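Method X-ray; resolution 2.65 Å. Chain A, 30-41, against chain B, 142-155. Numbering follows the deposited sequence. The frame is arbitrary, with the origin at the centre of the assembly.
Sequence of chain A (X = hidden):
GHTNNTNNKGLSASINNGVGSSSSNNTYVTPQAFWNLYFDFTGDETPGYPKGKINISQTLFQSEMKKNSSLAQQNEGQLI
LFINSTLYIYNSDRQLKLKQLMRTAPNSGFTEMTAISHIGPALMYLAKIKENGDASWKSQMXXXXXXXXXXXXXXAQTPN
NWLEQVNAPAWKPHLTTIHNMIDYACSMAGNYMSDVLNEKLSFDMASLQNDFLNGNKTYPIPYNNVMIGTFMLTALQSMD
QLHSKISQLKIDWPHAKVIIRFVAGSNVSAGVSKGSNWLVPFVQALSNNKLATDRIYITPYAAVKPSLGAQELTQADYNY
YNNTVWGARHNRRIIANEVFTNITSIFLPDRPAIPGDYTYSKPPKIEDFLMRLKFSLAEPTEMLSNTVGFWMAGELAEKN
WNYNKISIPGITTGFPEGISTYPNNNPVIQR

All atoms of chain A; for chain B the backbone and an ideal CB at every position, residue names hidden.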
# COMPACT_ATOMS: atom_id res chain seq x y z
N THR A 30 32.80 -10.04 -7.99
CA THR A 30 32.57 -10.65 -6.68
C THR A 30 33.26 -12.03 -6.66
O THR A 30 32.98 -12.86 -7.54
CB THR A 30 31.05 -10.78 -6.41
OG1 THR A 30 30.51 -9.49 -6.10
CG2 THR A 30 30.73 -11.74 -5.27
N PRO A 31 34.17 -12.28 -5.67
CA PRO A 31 34.82 -13.60 -5.56
C PRO A 31 33.81 -14.75 -5.53
O PRO A 31 32.75 -14.63 -4.90
CB PRO A 31 35.59 -13.51 -4.23
CG PRO A 31 35.81 -12.05 -4.03
CD PRO A 31 34.59 -11.38 -4.57
N GLN A 32 34.12 -15.85 -6.25
CA GLN A 32 33.25 -17.02 -6.36
C GLN A 32 32.87 -17.60 -4.99
O GLN A 32 31.73 -18.02 -4.81
CB GLN A 32 33.90 -18.09 -7.23
CG GLN A 32 32.98 -19.26 -7.60
CD GLN A 32 31.79 -18.83 -8.41
OE1 GLN A 32 31.92 -18.18 -9.46
NE2 GLN A 32 30.60 -19.18 -7.93
N ALA A 33 33.82 -17.61 -4.02
CA ALA A 33 33.56 -18.10 -2.68
C ALA A 33 32.35 -17.39 -2.08
O ALA A 33 31.52 -18.06 -1.45
CB ALA A 33 34.78 -17.92 -1.79
N PHE A 34 32.20 -16.06 -2.32
CA PHE A 34 31.05 -15.30 -1.80
C PHE A 34 29.73 -15.74 -2.47
O PHE A 34 28.73 -15.88 -1.78
CB PHE A 34 31.25 -13.80 -1.94
CG PHE A 34 32.15 -13.20 -0.88
CD1 PHE A 34 31.74 -13.13 0.44
CD2 PHE A 34 33.39 -12.67 -1.22
CE1 PHE A 34 32.55 -12.54 1.42
CE2 PHE A 34 34.20 -12.08 -0.25
CZ PHE A 34 33.77 -12.01 1.06
N TRP A 35 29.73 -15.98 -3.78
CA TRP A 35 28.54 -16.44 -4.47
C TRP A 35 28.14 -17.82 -3.95
O TRP A 35 26.97 -18.04 -3.65
CB TRP A 35 28.76 -16.48 -5.98
CG TRP A 35 28.48 -15.19 -6.69
CD1 TRP A 35 29.36 -14.47 -7.45
CD2 TRP A 35 27.22 -14.49 -6.76
NE1 TRP A 35 28.74 -13.36 -7.98
CE2 TRP A 35 27.43 -13.34 -7.56
CE3 TRP A 35 25.94 -14.72 -6.22
CZ2 TRP A 35 26.40 -12.43 -7.85
CZ3 TRP A 35 24.92 -13.81 -6.50
CH2 TRP A 35 25.16 -12.68 -7.30
N ASN A 36 29.12 -18.72 -3.79
CA ASN A 36 28.88 -20.07 -3.26
C ASN A 36 28.19 -19.99 -1.89
O ASN A 36 27.16 -20.65 -1.71
CB ASN A 36 30.19 -20.87 -3.19
CG ASN A 36 30.83 -21.13 -4.54
OD1 ASN A 36 30.26 -20.83 -5.60
ND2 ASN A 36 32.03 -21.68 -4.53
N LEU A 37 28.70 -19.13 -0.98
CA LEU A 37 28.12 -18.93 0.35
C LEU A 37 26.72 -18.33 0.23
O LEU A 37 25.82 -18.78 0.93
CB LEU A 37 29.02 -18.04 1.24
CG LEU A 37 28.53 -17.81 2.69
CD1 LEU A 37 28.39 -19.14 3.44
CD2 LEU A 37 29.43 -16.87 3.44
N TYR A 38 26.55 -17.34 -0.67
CA TYR A 38 25.27 -16.68 -0.90
C TYR A 38 24.18 -17.69 -1.30
O TYR A 38 23.13 -17.75 -0.66
CB TYR A 38 25.39 -15.56 -1.96
CG TYR A 38 24.09 -14.81 -2.16
CD1 TYR A 38 23.67 -13.85 -1.26
CD2 TYR A 38 23.25 -15.11 -3.23
CE1 TYR A 38 22.46 -13.18 -1.42
CE2 TYR A 38 22.03 -14.46 -3.40
CZ TYR A 38 21.65 -13.48 -2.50
OH TYR A 38 20.44 -12.84 -2.67
N PHE A 39 24.48 -18.51 -2.30
CA PHE A 39 23.58 -19.51 -2.87
C PHE A 39 23.32 -20.71 -1.95
O PHE A 39 22.39 -21.47 -2.23
CB PHE A 39 24.10 -19.97 -4.23
CG PHE A 39 23.95 -18.94 -5.33
CD1 PHE A 39 22.78 -18.20 -5.45
CD2 PHE A 39 24.96 -18.74 -6.26
CE1 PHE A 39 22.64 -17.27 -6.47
CE2 PHE A 39 24.80 -17.83 -7.30
CZ PHE A 39 23.64 -17.10 -7.40
N ASP A 40 24.07 -20.84 -0.84
CA ASP A 40 23.87 -21.90 0.16
C ASP A 40 22.58 -21.68 0.94
O ASP A 40 21.98 -22.65 1.41
CB ASP A 40 25.06 -21.97 1.15
CG ASP A 40 26.33 -22.64 0.63
OD1 ASP A 40 26.22 -23.49 -0.29
OD2 ASP A 40 27.40 -22.34 1.14
N PHE A 41 22.13 -20.43 1.07
CA PHE A 41 20.91 -20.15 1.80
C PHE A 41 19.77 -19.67 0.87
O PHE A 41 18.64 -20.16 0.98
CB PHE A 41 21.19 -19.12 2.91
CG PHE A 41 19.98 -18.62 3.66
CD1 PHE A 41 19.29 -19.45 4.53
CD2 PHE A 41 19.51 -17.33 3.45
CE1 PHE A 41 18.16 -18.98 5.21
CE2 PHE A 41 18.38 -16.87 4.14
CZ PHE A 41 17.70 -17.70 5.00
N UNK B 142 27.55 -29.21 6.51
CA UNK B 142 28.91 -29.58 6.12
C UNK B 142 29.38 -28.65 4.97
O UNK B 142 30.50 -28.13 4.99
CB UNK B 142 28.97 -31.05 5.70
N UNK B 143 28.51 -28.48 3.97
CA UNK B 143 28.79 -27.68 2.78
C UNK B 143 28.89 -26.20 3.16
O UNK B 143 29.79 -25.51 2.68
CB UNK B 143 27.71 -27.89 1.72
N UNK B 144 27.96 -25.73 4.03
CA UNK B 144 27.95 -24.37 4.53
C UNK B 144 29.31 -24.07 5.22
O UNK B 144 29.93 -23.06 4.90
CB UNK B 144 26.78 -24.17 5.50
N UNK B 145 29.80 -24.99 6.09
CA UNK B 145 31.09 -24.87 6.77
C UNK B 145 32.27 -24.82 5.74
O UNK B 145 33.15 -23.97 5.86
CB UNK B 145 31.27 -26.04 7.74
N UNK B 146 32.24 -25.71 4.74
CA UNK B 146 33.25 -25.75 3.67
C UNK B 146 33.33 -24.39 2.92
O UNK B 146 34.43 -23.86 2.66
CB UNK B 146 32.92 -26.88 2.69
N UNK B 147 32.16 -23.83 2.58
CA UNK B 147 32.06 -22.58 1.82
C UNK B 147 32.49 -21.35 2.67
O UNK B 147 33.08 -20.41 2.11
CB UNK B 147 30.63 -22.40 1.32
N UNK B 148 32.28 -21.41 4.01
CA UNK B 148 32.69 -20.35 4.95
C UNK B 148 34.23 -20.36 5.07
O UNK B 148 34.83 -19.30 5.19
CB UNK B 148 32.04 -20.55 6.32
N UNK B 149 34.86 -21.56 5.01
CA UNK B 149 36.31 -21.69 5.08
C UNK B 149 36.96 -21.06 3.83
O UNK B 149 37.97 -20.35 3.95
CB UNK B 149 36.71 -23.16 5.21
N UNK B 150 36.35 -21.27 2.65
CA UNK B 150 36.81 -20.68 1.38
C UNK B 150 36.67 -19.14 1.44
O UNK B 150 37.59 -18.44 1.00
CB UNK B 150 36.01 -21.25 0.20
N UNK B 151 35.59 -18.62 2.06
CA UNK B 151 35.39 -17.17 2.20
C UNK B 151 36.45 -16.58 3.15
O UNK B 151 37.00 -15.53 2.84
CB UNK B 151 33.98 -16.87 2.72
N UNK B 152 36.75 -17.27 4.28
CA UNK B 152 37.74 -16.78 5.23
C UNK B 152 39.08 -16.55 4.52
O UNK B 152 39.71 -15.51 4.72
CB UNK B 152 37.91 -17.77 6.39
N UNK B 153 39.47 -17.50 3.66
CA UNK B 153 40.73 -17.46 2.92
C UNK B 153 40.74 -16.29 1.94
O UNK B 153 41.68 -15.49 1.98
CB UNK B 153 40.96 -18.78 2.18
N UNK B 154 39.68 -16.15 1.10
CA UNK B 154 39.59 -15.09 0.09
C UNK B 154 39.58 -13.70 0.75
O UNK B 154 40.22 -12.77 0.23
CB UNK B 154 38.33 -15.28 -0.76
N UNK B 155 38.92 -13.57 1.91
CA UNK B 155 38.83 -12.33 2.69
C UNK B 155 40.20 -11.94 3.25
O UNK B 155 40.46 -10.76 3.47
CB UNK B 155 37.82 -12.49 3.83

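The chain B backbone is helical throughout 142-155 and runs at 150° to helix 32-41 of chain A, with axes 8.6 Å apart at closest.

Position 142 has no atom of the chain A stretch within 5.5 Å of its ideal CB, so the contact sets no preference; it is Glu B142. At 143 CA-to-CB points sideways, and the ideal CB lies 5.1 Å from Asp A40 OD1. A side chain carrying a donor would suit the carboxylate. The residue is Asn B143, whose ND2 gives a weak hydrogen bond to Asp A40 OD1 (2.8 Å, angle 115°).

Position 144 also points sideways, near both Asp A40 and the tip of Leu A37; a medium or long aliphatic chain could reach the latter. Leu B144 does so, CD1 to Leu A37 CD1 at 3.6 Å. No atom of the chain A stretch lies within 5.5 Å of the ideal CB at 145, 146, 149, 152 or 153, so these are unconstrained here: Leu B145, Lys B146, Gln B149, Lys B152 and Val B153.

At 147 CA-to-CB points toward chain A, and the ideal CB is only 3.2 Å from Asp A40 OD2. Space is tight, and the carboxylate favours a small residue or a short donor. The deposited Asp B147 is therefore unexpected: its OD2 lies 2.6 Å from Asp A40 OD2, a separation suggesting that an acid group probably holds a proton, though on which side is open. Its backbone is bridged as well, by a water whose O donates to Asp B147 O (2.9 Å) and Ala A33 O (2.6 Å).

Position 148 points away, yet its ideal CB is 4.9 Å from Leu A37 CD1, so an aliphatic group could still touch. Ile B148 does, CG1 to Leu A37 CD1 at 3.6 Å.

At 150 the ideal CB faces Ala A33 CB at 4.1 Å, which a small residue satisfies directly; Ala B150 adds no further atoms.

Position 151 points toward chain A, where the ideal CB lies 4.6 Å from Leu A37 CD2 and 4.7 Å from both Ala A33 CB and Phe A34 CE1. Val, Ile or Leu would be plausible. Val B151 places CG1 3.6 Å from Phe A34 CE1 and CG2 3.8 Å from Ala A33 CB.

At 154 Pro A31, Ala A33 and Phe A34 offer an apolar surface for an aliphatic chain. Ile B154 sets CG1 3.9 Å from Pro A31 CB and CG2 4.0 Å from Phe A34 CE2. At 155 CA-to-CB points sideways, and the ideal CB lies 4.9 Å from Phe A34 CZ; many residues would be tolerated. Asn B155 hydrogen-bonds elsewhere in the structure.

Chain B 142-155: ENLLKDIQAVKVIN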
# COMPACT_ATOMS: atom_id res chain seq x y z
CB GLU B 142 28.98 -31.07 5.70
CG GLU B 142 30.36 -31.59 5.31
CD GLU B 142 30.93 -31.18 3.95
OE1 GLU B 142 30.16 -31.08 2.96
OE2 GLU B 142 32.16 -30.97 3.88
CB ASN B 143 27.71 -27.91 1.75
CG ASN B 143 27.93 -27.12 0.51
OD1 ASN B 143 28.78 -27.46 -0.32
ND2 ASN B 143 27.20 -26.03 0.40
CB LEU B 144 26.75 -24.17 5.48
CG LEU B 144 26.53 -22.74 6.03
CD1 LEU B 144 26.36 -21.75 4.90
CD2 LEU B 144 25.35 -22.68 6.96
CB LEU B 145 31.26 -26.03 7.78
CG LEU B 145 32.65 -26.31 8.38
CD1 LEU B 145 33.22 -25.09 9.01
CD2 LEU B 145 32.59 -27.39 9.43
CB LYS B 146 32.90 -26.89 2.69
CG LYS B 146 33.71 -26.90 1.40
CD LYS B 146 33.33 -28.02 0.47
CE LYS B 146 32.13 -27.73 -0.38
NZ LYS B 146 31.84 -28.88 -1.27
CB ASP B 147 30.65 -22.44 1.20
CG ASP B 147 30.36 -23.44 0.07
OD1 ASP B 147 31.34 -23.93 -0.59
OD2 ASP B 147 29.18 -23.72 -0.19
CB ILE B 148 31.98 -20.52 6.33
CG1 ILE B 148 30.53 -20.06 6.25
CG2 ILE B 148 32.70 -19.81 7.48
CD1 ILE B 148 29.65 -20.71 7.27
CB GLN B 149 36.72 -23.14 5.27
CG GLN B 149 38.19 -23.34 5.61
CD GLN B 149 38.46 -24.77 6.05
OE1 GLN B 149 37.83 -25.72 5.56
NE2 GLN B 149 39.40 -24.96 6.98
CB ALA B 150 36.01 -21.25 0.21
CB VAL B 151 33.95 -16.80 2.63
CG1 VAL B 151 33.88 -15.37 3.18
CG2 VAL B 151 32.98 -16.97 1.46
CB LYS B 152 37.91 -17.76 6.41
CG LYS B 152 38.67 -17.14 7.60
CD LYS B 152 38.93 -18.12 8.74
CE LYS B 152 40.07 -17.67 9.64
NZ LYS B 152 39.65 -16.60 10.56
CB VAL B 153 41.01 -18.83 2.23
CG1 VAL B 153 42.26 -18.78 1.36
CG2 VAL B 153 41.14 -19.94 3.26
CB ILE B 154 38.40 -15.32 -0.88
CG1 ILE B 154 38.70 -14.76 -2.26
CG2 ILE B 154 37.10 -14.76 -0.38
CD1 ILE B 154 39.32 -15.77 -3.22
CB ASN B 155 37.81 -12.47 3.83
CG ASN B 155 37.52 -11.19 4.56
OD1 ASN B 155 36.82 -10.31 4.06
ND2 ASN B 155 38.01 -11.07 5.78
O HOH W 1 32.46 -20.41 -0.68
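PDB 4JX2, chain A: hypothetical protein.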